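Local coordinates for proto-oncogene tyrosine-protein kinase receptor Ret (Danio rerio, PDB 7AMK) that is a receptor tyrosine kinase whose glycosylated, calcium-binding cadherin-like ectodomain probably recognises GDNF together with the co-receptor GFR alpha 1, at residues L7-N11 with L22-I26; Q16-L22 with L60-L66; P36-L40 with H52-G58. The protein carries 4 engineered substitutions. The contacts are given in a common frame with arbitrary orientation. Residue numbers count along the deposited sequence, not the author numbering.

In the fold
All three contacts build the first cadherin-like domain, a beta sandwich of a four-stranded sheet (7-14, 106-114, 83-92, 37-40) and a three-stranded one (21-24, 59-62, 51-53). Contact 1 is the most buried: it joins the two sheets face to face through side chains and one tyrosine hydroxyl. Contact 2 lies within the smaller sheet, shares Leu22 with contact 1, and relies mainly on backbone hydrogen bonds running out to a glycosylated surface. Contact 3, partly buried, joins strand 37-40 to the turn after strand 51-53 by packing around Phe38 and one backbone hydrogen bond. Strand 21-24 serves contacts 1 and 2; Val25 and Gly58 tie contacts 1 and 3, Tyr61 and His52 contacts 2 and 3.

Contact 1 of 3, residues L7-N11 with L22-I26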
loop_
_atom_site.group_PDB
_atom_site.type_symbol
_atom_site.label_atom_id
_atom_site.label_comp_id
_atom_site.label_asym_id
_atom_site.label_seq_id
_atom_site.Cartn_x
_atom_site.Cartn_y
_atom_site.Cartn_z
ATOM N N LEU A 7 -28.712 -36.010 -11.196
ATOM C CA LEU A 7 -28.565 -37.034 -12.219
ATOM C C LEU A 7 -29.016 -38.376 -11.662
ATOM O O LEU A 7 -28.610 -38.764 -10.566
ATOM C CB LEU A 7 -27.112 -37.106 -12.693
ATOM C CG LEU A 7 -26.704 -38.261 -13.602
ATOM C CD1 LEU A 7 -27.396 -38.127 -14.925
ATOM C CD2 LEU A 7 -25.201 -38.272 -13.789
ATOM N N TYR A 8 -29.862 -39.075 -12.408
ATOM C CA TYR A 8 -30.220 -40.446 -12.081
ATOM C C TYR A 8 -29.623 -41.355 -13.141
ATOM O O TYR A 8 -29.456 -40.954 -14.297
ATOM C CB TYR A 8 -31.733 -40.652 -12.003
ATOM C CG TYR A 8 -32.405 -39.956 -10.842
ATOM C CD1 TYR A 8 -32.792 -38.619 -10.937
ATOM C CD2 TYR A 8 -32.665 -40.635 -9.658
ATOM C CE1 TYR A 8 -33.398 -37.977 -9.874
ATOM C CE2 TYR A 8 -33.282 -40.008 -8.589
ATOM C CZ TYR A 8 -33.633 -38.684 -8.699
ATOM O OH TYR A 8 -34.235 -38.064 -7.645
ATOM N N THR A 9 -29.280 -42.581 -12.745
ATOM C CA THR A 9 -28.742 -43.529 -13.708
ATOM C C THR A 9 -29.300 -44.912 -13.426
ATOM O O THR A 9 -29.673 -45.233 -12.297
ATOM C CB THR A 9 -27.196 -43.573 -13.706
ATOM O OG1 THR A 9 -26.715 -44.072 -12.446
ATOM C CG2 THR A 9 -26.640 -42.192 -13.935
ATOM N N GLU A 10 -29.370 -45.716 -14.479
ATOM C CA GLU A 10 -29.746 -47.113 -14.358
ATOM C C GLU A 10 -29.447 -47.802 -15.678
ATOM O O GLU A 10 -29.212 -47.154 -16.702
ATOM C CB GLU A 10 -31.221 -47.284 -13.976
ATOM C CG GLU A 10 -31.462 -47.600 -12.493
ATOM C CD GLU A 10 -30.909 -48.972 -12.053
ATOM O OE1 GLU A 10 -30.322 -49.717 -12.884
ATOM O OE2 GLU A 10 -31.070 -49.306 -10.862
ATOM N N ASN A 11 -29.420 -49.128 -15.623
ATOM C CA ASN A 11 -29.301 -49.968 -16.801
ATOM C C ASN A 11 -30.676 -50.494 -17.187
ATOM O O ASN A 11 -31.532 -50.738 -16.329
ATOM C CB ASN A 11 -28.358 -51.143 -16.532
ATOM C CG ASN A 11 -27.035 -50.695 -15.965
ATOM O OD1 ASN A 11 -26.411 -49.777 -16.489
ATOM N ND2 ASN A 11 -26.612 -51.319 -14.874
ATOM N N LEU A 22 -38.530 -48.673 -12.984
ATOM C CA LEU A 22 -37.108 -48.433 -13.232
ATOM C C LEU A 22 -36.440 -47.654 -12.111
ATOM O O LEU A 22 -35.353 -48.025 -11.644
ATOM C CB LEU A 22 -36.912 -47.674 -14.557
ATOM C CG LEU A 22 -37.479 -48.342 -15.814
ATOM C CD1 LEU A 22 -37.311 -47.456 -17.059
ATOM C CD2 LEU A 22 -36.855 -49.730 -16.055
ATOM N N LEU A 23 -37.068 -46.570 -11.672
ATOM C CA LEU A 23 -36.514 -45.733 -10.620
ATOM C C LEU A 23 -37.576 -44.707 -10.253
ATOM O O LEU A 23 -38.594 -44.571 -10.934
ATOM C CB LEU A 23 -35.204 -45.053 -11.055
ATOM C CG LEU A 23 -35.212 -44.293 -12.398
ATOM C CD1 LEU A 23 -35.820 -42.869 -12.316
ATOM C CD2 LEU A 23 -33.814 -44.247 -13.005
ATOM N N GLN A 24 -37.324 -43.994 -9.160
ATOM C CA GLN A 24 -38.226 -42.981 -8.630
ATOM C C GLN A 24 -37.483 -41.655 -8.499
ATOM O O GLN A 24 -36.497 -41.564 -7.756
ATOM C CB GLN A 24 -38.784 -43.417 -7.281
ATOM C CG GLN A 24 -39.776 -42.415 -6.707
ATOM C CD GLN A 24 -40.105 -42.739 -5.269
ATOM O OE1 GLN A 24 -39.841 -43.850 -4.812
ATOM N NE2 GLN A 24 -40.667 -41.763 -4.537
ATOM N N VAL A 25 -37.928 -40.651 -9.266
ATOM C CA VAL A 25 -37.421 -39.278 -9.188
ATOM C C VAL A 25 -38.029 -38.608 -7.965
ATOM O O VAL A 25 -39.249 -38.675 -7.755
ATOM C CB VAL A 25 -37.797 -38.490 -10.454
ATOM C CG1 VAL A 25 -37.514 -37.009 -10.282
ATOM C CG2 VAL A 25 -37.093 -39.035 -11.665
ATOM N N ILE A 26 -37.196 -37.930 -7.170
ATOM C CA ILE A 26 -37.625 -37.293 -5.927
ATOM C C ILE A 26 -37.673 -35.781 -6.103
ATOM O O ILE A 26 -36.734 -35.178 -6.645
ATOM C CB ILE A 26 -36.703 -37.649 -4.752
ATOM C CG1 ILE A 26 -36.652 -39.156 -4.560
ATOM C CG2 ILE A 26 -37.165 -36.918 -3.468
ATOM C CD1 ILE A 26 -37.909 -39.711 -3.972
HETATM O O HOH W 1 -33.465 -35.133 -7.322
#
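Residues 7-11 and 22-26 face each other across a beta sandwich, one from an outermost strand of each sheet of this cadherin-like domain. The short strand axes approach to 8.0 Å and run nearly antiparallel at 158°, too far apart for main-chain pairing, so side chains fill the gap. Leu22 begins the second segment with its backbone hydrogen-bonded to Leu60 in its own sheet; across the sandwich its O lies 4.0 Å from Glu10 CG. The CA-to-CB bond of Leu23 points toward strand 7-14. Leu23 CD2 settles between Tyr8 CB (4.3 Å) and Glu10 CB (4.1 Å), an apolar knob resting on the base of two side chains that project from the same face of strand 7-14. Glu10 turns its carboxylate elsewhere: OE1 accepts from Asn11 N at 2.9 Å, and OE2 forms a salt bridge with Arg154. The CA-to-CB bond of Gln24 points away from strand 7-14; its amide is hydrogen-bonded to Gln151 and Glu186 of the next cadherin-like domain, while Gln24 O stays 3.7 Å from Tyr8 CE2. Val25 flanks the tyrosine ring, its CG2 4.2 Å from Tyr8 CE1. At Ile26 the tyrosine hydroxyl finds its backbone partner: Ile26 N donates to Tyr8 OH at 3.0 Å and 166°, and a water that donates to the same OH at 3.0 Å also reaches Ile26 O in a weak 3.3 Å bond.

Contact 2 of 3, residues Q16-L22 with L60-L66; sequences QQQGSPL and LYLNKTL. With NAG (2-acetamido-2-deoxy-beta-D-glucopyranose), chain O.
Segments 16-22 and 60-66 run antiparallel, Gln16 opposite Leu66 and Pro21 opposite Tyr61. The latter, a non-hydrogen-bonded beta pair (CA-CA 4.4 Å), is flanked by Leu62 N to Ser20 O (3.0 Å) and Leu22 N to Leu60 O (2.8 Å). Type II turn Gln17-Ser20 has Gln18 at phi/psi -50/134 and Gly19 at 89/-3; Ser20 N (3.2 Å) and OG (chi1 p, 2.9 Å) donate to Gln17 O. Gly19 N donates to Leu62 O (2.7 Å), Gln18 N to Thr65 OG1 (2.9 Å), and Leu66 N to Gln16 O (3.0 Å). The main bump, Leu62 (m, t), fits CD1 into the hollow of Gln16 CB, Gln17 O (both 3.6 Å) and Ser20 OG (3.7 Å); its CG meets Leu22 CD2 (4.0 Å). Pro21 CB lies against Tyr61 CE1 (3.7 Å) on their shared sheet face. Asn63 ND2, glycosylated at NAG C1 (1.4 Å), hydrogen-bonds Ser49 O. In this edge-strand pairing of a cadherin-like sandwich, Phe51 of flanking strand 51-53 packs on Leu22, Leu60 and Leu62, and helix 155-160 touches Gln16, Pro21 and Leu22.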
loop_
_atom_site.group_PDB
_atom_site.type_symbol
_atom_site.label_atom_id
_atom_site.label_comp_id
_atom_site.label_asym_id
_atom_site.label_seq_id
_atom_site.Cartn_x
_atom_site.Cartn_y
_atom_site.Cartn_z
ATOM N N GLN A 16 -36.631 -56.607 -21.018
ATOM C CA GLN A 16 -37.335 -55.939 -19.936
ATOM C C GLN A 16 -38.740 -55.552 -20.377
ATOM O O GLN A 16 -38.934 -54.993 -21.462
ATOM C CB GLN A 16 -36.580 -54.705 -19.492
ATOM C CG GLN A 16 -36.648 -54.539 -18.025
ATOM C CD GLN A 16 -35.561 -53.686 -17.505
ATOM O OE1 GLN A 16 -34.598 -53.386 -18.209
ATOM N NE2 GLN A 16 -35.701 -53.261 -16.260
ATOM N N GLN A 17 -39.709 -55.810 -19.495
ATOM C CA GLN A 17 -41.128 -55.845 -19.826
ATOM C C GLN A 17 -41.800 -54.482 -19.678
ATOM O O GLN A 17 -41.474 -53.695 -18.784
ATOM C CB GLN A 17 -41.854 -56.857 -18.931
ATOM C CG GLN A 17 -41.367 -58.289 -19.054
ATOM C CD GLN A 17 -42.306 -59.291 -18.388
ATOM O OE1 GLN A 17 -43.303 -59.720 -18.977
ATOM N NE2 GLN A 17 -41.986 -59.668 -17.152
ATOM N N GLN A 18 -42.770 -54.231 -20.561
ATOM C CA GLN A 18 -43.680 -53.098 -20.426
ATOM C C GLN A 18 -44.277 -53.049 -19.024
ATOM O O GLN A 18 -44.740 -54.061 -18.491
ATOM C CB GLN A 18 -44.801 -53.214 -21.476
ATOM C CG GLN A 18 -45.860 -52.108 -21.475
ATOM C CD GLN A 18 -47.018 -52.402 -22.436
ATOM O OE1 GLN A 18 -47.938 -53.157 -22.107
ATOM N NE2 GLN A 18 -46.972 -51.811 -23.632
ATOM N N GLY A 19 -44.284 -51.861 -18.430
ATOM C CA GLY A 19 -44.916 -51.669 -17.147
ATOM C C GLY A 19 -44.020 -51.904 -15.959
ATOM O O GLY A 19 -44.461 -51.698 -14.826
ATOM N N SER A 20 -42.795 -52.318 -16.175
ATOM C CA SER A 20 -41.930 -52.578 -15.051
ATOM C C SER A 20 -41.302 -51.275 -14.549
ATOM O O SER A 20 -40.996 -50.382 -15.343
ATOM C CB SER A 20 -40.856 -53.578 -15.442
ATOM O OG SER A 20 -39.972 -53.033 -16.370
ATOM N N PRO A 21 -41.124 -51.137 -13.240
ATOM C CA PRO A 21 -40.584 -49.894 -12.687
ATOM C C PRO A 21 -39.068 -49.877 -12.770
ATOM O O PRO A 21 -38.406 -50.911 -12.650
ATOM C CB PRO A 21 -41.056 -49.928 -11.231
ATOM C CG PRO A 21 -41.022 -51.424 -10.902
ATOM C CD PRO A 21 -41.422 -52.137 -12.197
ATOM N N LEU A 22 -38.530 -48.673 -12.984
ATOM C CA LEU A 22 -37.108 -48.433 -13.232
ATOM C C LEU A 22 -36.440 -47.654 -12.111
ATOM O O LEU A 22 -35.353 -48.025 -11.644
ATOM C CB LEU A 22 -36.912 -47.674 -14.557
ATOM C CG LEU A 22 -37.479 -48.342 -15.814
ATOM C CD1 LEU A 22 -37.311 -47.456 -17.059
ATOM C CD2 LEU A 22 -36.855 -49.730 -16.055
ATOM N N LEU A 60 -40.629 -43.867 -12.611
ATOM C CA LEU A 60 -40.439 -44.020 -14.049
ATOM C C LEU A 60 -40.583 -45.492 -14.434
ATOM O O LEU A 60 -39.960 -46.364 -13.817
ATOM C CB LEU A 60 -39.070 -43.481 -14.458
ATOM C CG LEU A 60 -38.589 -43.489 -15.906
ATOM C CD1 LEU A 60 -39.441 -42.562 -16.766
ATOM C CD2 LEU A 60 -37.127 -43.059 -15.947
ATOM N N TYR A 61 -41.411 -45.757 -15.448
ATOM C CA TYR A 61 -41.771 -47.094 -15.911
ATOM C C TYR A 61 -41.419 -47.283 -17.386
ATOM O O TYR A 61 -41.484 -46.347 -18.194
ATOM C CB TYR A 61 -43.290 -47.360 -15.765
ATOM C CG TYR A 61 -43.825 -47.416 -14.362
ATOM C CD1 TYR A 61 -43.824 -48.607 -13.647
ATOM C CD2 TYR A 61 -44.368 -46.280 -13.758
ATOM C CE1 TYR A 61 -44.322 -48.656 -12.347
ATOM C CE2 TYR A 61 -44.868 -46.326 -12.467
ATOM C CZ TYR A 61 -44.839 -47.516 -11.769
ATOM O OH TYR A 61 -45.325 -47.566 -10.487
ATOM N N LEU A 62 -41.109 -48.523 -17.751
ATOM C CA LEU A 62 -41.088 -48.884 -19.164
ATOM C C LEU A 62 -42.499 -48.853 -19.742
ATOM O O LEU A 62 -43.426 -49.453 -19.188
ATOM C CB LEU A 62 -40.481 -50.267 -19.358
ATOM C CG LEU A 62 -38.968 -50.288 -19.395
ATOM C CD1 LEU A 62 -38.550 -51.721 -19.546
ATOM C CD2 LEU A 62 -38.513 -49.467 -20.579
ATOM N N ASN A 63 -42.655 -48.150 -20.858
ATOM C CA ASN A 63 -43.907 -48.085 -21.601
ATOM C C ASN A 63 -43.933 -49.073 -22.763
ATOM O O ASN A 63 -44.916 -49.125 -23.508
ATOM C CB ASN A 63 -44.124 -46.644 -22.105
ATOM C CG ASN A 63 -45.444 -46.453 -22.841
ATOM O OD1 ASN A 63 -46.506 -46.885 -22.380
ATOM N ND2 ASN A 63 -45.376 -45.792 -24.002
ATOM N N LYS A 64 -42.886 -49.868 -22.920
ATOM C CA LYS A 64 -42.748 -50.758 -24.060
ATOM C C LYS A 64 -41.764 -51.847 -23.675
ATOM O O LYS A 64 -40.776 -51.569 -22.990
ATOM C CB LYS A 64 -42.248 -49.996 -25.293
ATOM C CG LYS A 64 -41.751 -50.863 -26.424
ATOM C CD LYS A 64 -40.635 -50.173 -27.177
ATOM C CE LYS A 64 -40.655 -50.534 -28.648
ATOM N NZ LYS A 64 -40.390 -51.973 -28.893
ATOM N N THR A 65 -42.034 -53.081 -24.093
ATOM C CA THR A 65 -41.071 -54.156 -23.857
ATOM C C THR A 65 -39.900 -54.016 -24.826
ATOM O O THR A 65 -40.095 -53.989 -26.048
ATOM C CB THR A 65 -41.734 -55.522 -24.010
ATOM O OG1 THR A 65 -42.850 -55.595 -23.118
ATOM C CG2 THR A 65 -40.744 -56.645 -23.672
ATOM N N LEU A 66 -38.696 -53.912 -24.278
ATOM C CA LEU A 66 -37.517 -53.598 -25.068
ATOM C C LEU A 66 -37.091 -54.780 -25.933
ATOM O O LEU A 66 -37.080 -55.931 -25.488
ATOM C CB LEU A 66 -36.372 -53.185 -24.141
ATOM C CG LEU A 66 -36.636 -51.896 -23.373
ATOM C CD1 LEU A 66 -35.427 -51.539 -22.564
ATOM C CD2 LEU A 66 -37.005 -50.761 -24.345
HETATM C C1 NAG O . -46.543 -45.554 -24.824
HETATM C C2 NAG O . -47.128 -44.158 -24.664
HETATM C C3 NAG O . -48.398 -44.037 -25.494
HETATM C C4 NAG O . -48.108 -44.378 -26.953
HETATM C C5 NAG O . -47.406 -45.735 -27.093
HETATM C C6 NAG O . -46.894 -45.978 -28.499
HETATM C C7 NAG O . -46.662 -42.965 -22.567
HETATM C C8 NAG O . -47.073 -42.756 -21.139
HETATM N N2 NAG O . -47.394 -43.839 -23.268
HETATM O O3 NAG O . -48.896 -42.708 -25.383
HETATM O O4 NAG O . -49.318 -44.400 -27.701
HETATM O O5 NAG O . -46.261 -45.804 -26.224
HETATM O O6 NAG O . -46.898 -47.353 -28.858
HETATM O O7 NAG O . -45.711 -42.370 -23.062
#

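Contact 3 of 3, residues P36-L40 with H52-G58. With NAG (2-acetamido-2-deoxy-beta-D-glucopyranose), chain O.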
loop_
_atom_site.group_PDB
_atom_site.type_symbol
_atom_site.label_atom_id
_atom_site.label_comp_id
_atom_site.label_asym_id
_atom_site.label_seq_id
_atom_site.Cartn_x
_atom_site.Cartn_y
_atom_site.Cartn_z
ATOM N N PRO A 36 -45.890 -31.887 -5.972
ATOM C CA PRO A 36 -45.179 -32.044 -7.249
ATOM C C PRO A 36 -45.978 -32.780 -8.319
ATOM O O PRO A 36 -46.734 -33.713 -8.048
ATOM C CB PRO A 36 -43.928 -32.841 -6.847
ATOM C CG PRO A 36 -44.356 -33.631 -5.676
ATOM C CD PRO A 36 -45.430 -32.857 -4.960
ATOM N N TYR A 37 -45.810 -32.320 -9.553
ATOM C CA TYR A 37 -46.357 -32.954 -10.747
ATOM C C TYR A 37 -45.186 -33.284 -11.645
ATOM O O TYR A 37 -44.541 -32.378 -12.187
ATOM C CB TYR A 37 -47.320 -32.054 -11.508
ATOM C CG TYR A 37 -48.574 -31.644 -10.789
ATOM C CD1 TYR A 37 -48.569 -30.570 -9.914
ATOM C CD2 TYR A 37 -49.779 -32.287 -11.041
ATOM C CE1 TYR A 37 -49.712 -30.164 -9.290
ATOM C CE2 TYR A 37 -50.925 -31.893 -10.418
ATOM C CZ TYR A 37 -50.888 -30.828 -9.540
ATOM O OH TYR A 37 -52.040 -30.423 -8.913
ATOM N N PHE A 38 -44.936 -34.570 -11.816
ATOM C CA PHE A 38 -43.834 -35.057 -12.623
ATOM C C PHE A 38 -44.288 -35.282 -14.056
ATOM O O PHE A 38 -45.438 -35.642 -14.306
ATOM C CB PHE A 38 -43.318 -36.378 -12.058
ATOM C CG PHE A 38 -42.849 -36.300 -10.641
ATOM C CD1 PHE A 38 -41.519 -36.007 -10.354
ATOM C CD2 PHE A 38 -43.718 -36.562 -9.596
ATOM C CE1 PHE A 38 -41.076 -35.949 -9.040
ATOM C CE2 PHE A 38 -43.267 -36.515 -8.278
ATOM C CZ PHE A 38 -41.935 -36.208 -8.011
ATOM N N PHE A 39 -43.356 -35.132 -14.992
ATOM C CA PHE A 39 -43.638 -35.388 -16.393
ATOM C C PHE A 39 -42.334 -35.565 -17.163
ATOM O O PHE A 39 -41.290 -35.017 -16.784
ATOM C CB PHE A 39 -44.474 -34.250 -16.990
ATOM C CG PHE A 39 -43.963 -32.876 -16.661
ATOM C CD1 PHE A 39 -44.273 -32.266 -15.447
ATOM C CD2 PHE A 39 -43.199 -32.169 -17.579
ATOM C CE1 PHE A 39 -43.823 -30.983 -15.159
ATOM C CE2 PHE A 39 -42.740 -30.891 -17.288
ATOM C CZ PHE A 39 -43.049 -30.298 -16.071
ATOM N N LEU A 40 -42.419 -36.314 -18.268
ATOM C CA LEU A 40 -41.289 -36.502 -19.181
ATOM C C LEU A 40 -41.149 -35.341 -20.154
ATOM O O LEU A 40 -42.139 -34.792 -20.644
ATOM C CB LEU A 40 -41.434 -37.799 -19.981
ATOM C CG LEU A 40 -41.173 -39.068 -19.168
ATOM C CD1 LEU A 40 -41.606 -40.310 -19.910
ATOM C CD2 LEU A 40 -39.715 -39.149 -18.834
ATOM N N HIS A 52 -42.724 -44.045 -19.316
ATOM C CA HIS A 52 -43.851 -43.339 -18.722
ATOM C C HIS A 52 -43.504 -43.012 -17.277
ATOM O O HIS A 52 -42.996 -43.879 -16.565
ATOM C CB HIS A 52 -45.115 -44.196 -18.806
ATOM C CG HIS A 52 -46.214 -43.763 -17.882
ATOM N ND1 HIS A 52 -47.099 -42.749 -18.194
ATOM C CD2 HIS A 52 -46.582 -44.221 -16.661
ATOM C CE1 HIS A 52 -47.954 -42.590 -17.198
ATOM N NE2 HIS A 52 -47.661 -43.471 -16.256
ATOM N N ILE A 53 -43.738 -41.770 -16.850
ATOM C CA ILE A 53 -43.498 -41.368 -15.466
ATOM C C ILE A 53 -44.841 -41.107 -14.810
ATOM O O ILE A 53 -45.723 -40.477 -15.400
ATOM C CB ILE A 53 -42.553 -40.149 -15.341
ATOM C CG1 ILE A 53 -41.841 -40.152 -13.972
ATOM C CG2 ILE A 53 -43.298 -38.819 -15.546
ATOM C CD1 ILE A 53 -40.853 -38.990 -13.754
ATOM N N ASP A 54 -45.008 -41.629 -13.607
ATOM C CA ASP A 54 -46.248 -41.398 -12.889
ATOM C C ASP A 54 -46.271 -39.962 -12.382
ATOM O O ASP A 54 -45.365 -39.540 -11.652
ATOM C CB ASP A 54 -46.378 -42.391 -11.747
ATOM C CG ASP A 54 -47.696 -42.298 -11.078
ATOM O OD1 ASP A 54 -47.950 -41.263 -10.430
ATOM O OD2 ASP A 54 -48.496 -43.240 -11.242
ATOM N N GLU A 55 -47.304 -39.218 -12.783
ATOM C CA GLU A 55 -47.397 -37.795 -12.475
ATOM C C GLU A 55 -47.342 -37.511 -10.973
ATOM O O GLU A 55 -46.779 -36.486 -10.568
ATOM C CB GLU A 55 -48.671 -37.224 -13.085
ATOM C CG GLU A 55 -48.762 -35.703 -13.090
ATOM C CD GLU A 55 -50.034 -35.201 -13.776
ATOM O OE1 GLU A 55 -50.210 -35.506 -14.971
ATOM O OE2 GLU A 55 -50.860 -34.518 -13.126
ATOM N N ALA A 56 -47.899 -38.394 -10.133
ATOM C CA ALA A 56 -47.990 -38.164 -8.684
ATOM C C ALA A 56 -46.826 -38.737 -7.891
ATOM O O ALA A 56 -46.374 -38.107 -6.932
ATOM C CB ALA A 56 -49.278 -38.758 -8.117
ATOM N N SER A 57 -46.353 -39.927 -8.244
ATOM C CA SER A 57 -45.306 -40.574 -7.473
ATOM C C SER A 57 -43.918 -40.335 -8.046
ATOM O O SER A 57 -42.936 -40.470 -7.314
ATOM C CB SER A 57 -45.581 -42.082 -7.369
ATOM O OG SER A 57 -45.344 -42.761 -8.597
ATOM N N GLY A 58 -43.810 -39.938 -9.309
ATOM C CA GLY A 58 -42.486 -39.761 -9.872
ATOM C C GLY A 58 -41.773 -41.050 -10.216
ATOM O O GLY A 58 -40.582 -41.022 -10.525
HETATM C C1 NAG O . -46.543 -45.554 -24.824
HETATM C C2 NAG O . -47.128 -44.158 -24.664
HETATM C C3 NAG O . -48.398 -44.037 -25.494
HETATM C C4 NAG O . -48.108 -44.378 -26.953
HETATM C C5 NAG O . -47.406 -45.735 -27.093
HETATM C C6 NAG O . -46.894 -45.978 -28.499
HETATM C C7 NAG O . -46.662 -42.965 -22.567
HETATM C C8 NAG O . -47.073 -42.756 -21.139
HETATM N N2 NAG O . -47.394 -43.839 -23.268
HETATM O O3 NAG O . -48.896 -42.708 -25.383
HETATM O O4 NAG O . -49.318 -44.400 -27.701
HETATM O O5 NAG O . -46.261 -45.804 -26.224
HETATM O O6 NAG O . -46.898 -47.353 -28.858
HETATM O O7 NAG O . -45.711 -42.370 -23.062
#
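Strand 37-40 and the turn after strand 51-53 meet where outermost strands of the sandwich's two sheets come together. Polar pairing across the contact is one nearly linear backbone hydrogen bond, Phe38 N to Glu55 O (2.9 Å, 177°). Two CA-H...O contacts accompany it, Tyr37 CA to Glu55 O (3.6 Å) and Glu55 CA to Phe38 O (3.4 Å). Within the turn, Asp54 OD1 accepts from Ala56 N (2.9 Å), an Asx turn, and from Ser57 N (3.0 Å), while Gly58 N donates to Asp54 O (2.8 Å). Aromatic contacts centre on Phe38. Gly58 CA sits over its ring face in a CH-pi contact, 3.5 Å from the centroid; a CB there would clash. Glu55 OE2 approaches the edge of the Tyr37 ring, 3.2 Å from CD2. Ile53 provides apolar side-chain contacts to strand 37-40: its CD1 meets Phe38 CB at 4.0 Å and its CG2 meets Leu40 CG at 4.2 Å. NAG C8 of the glycan on Asn63 lies at the edge of the His52 ring, 2.9 Å from His52 ND1. With one hydrogen bond between them, the segments associate largely by packing around Phe38, Glu55, Ile53 and Leu40, while the turn carries its own Asp54-centred bonds.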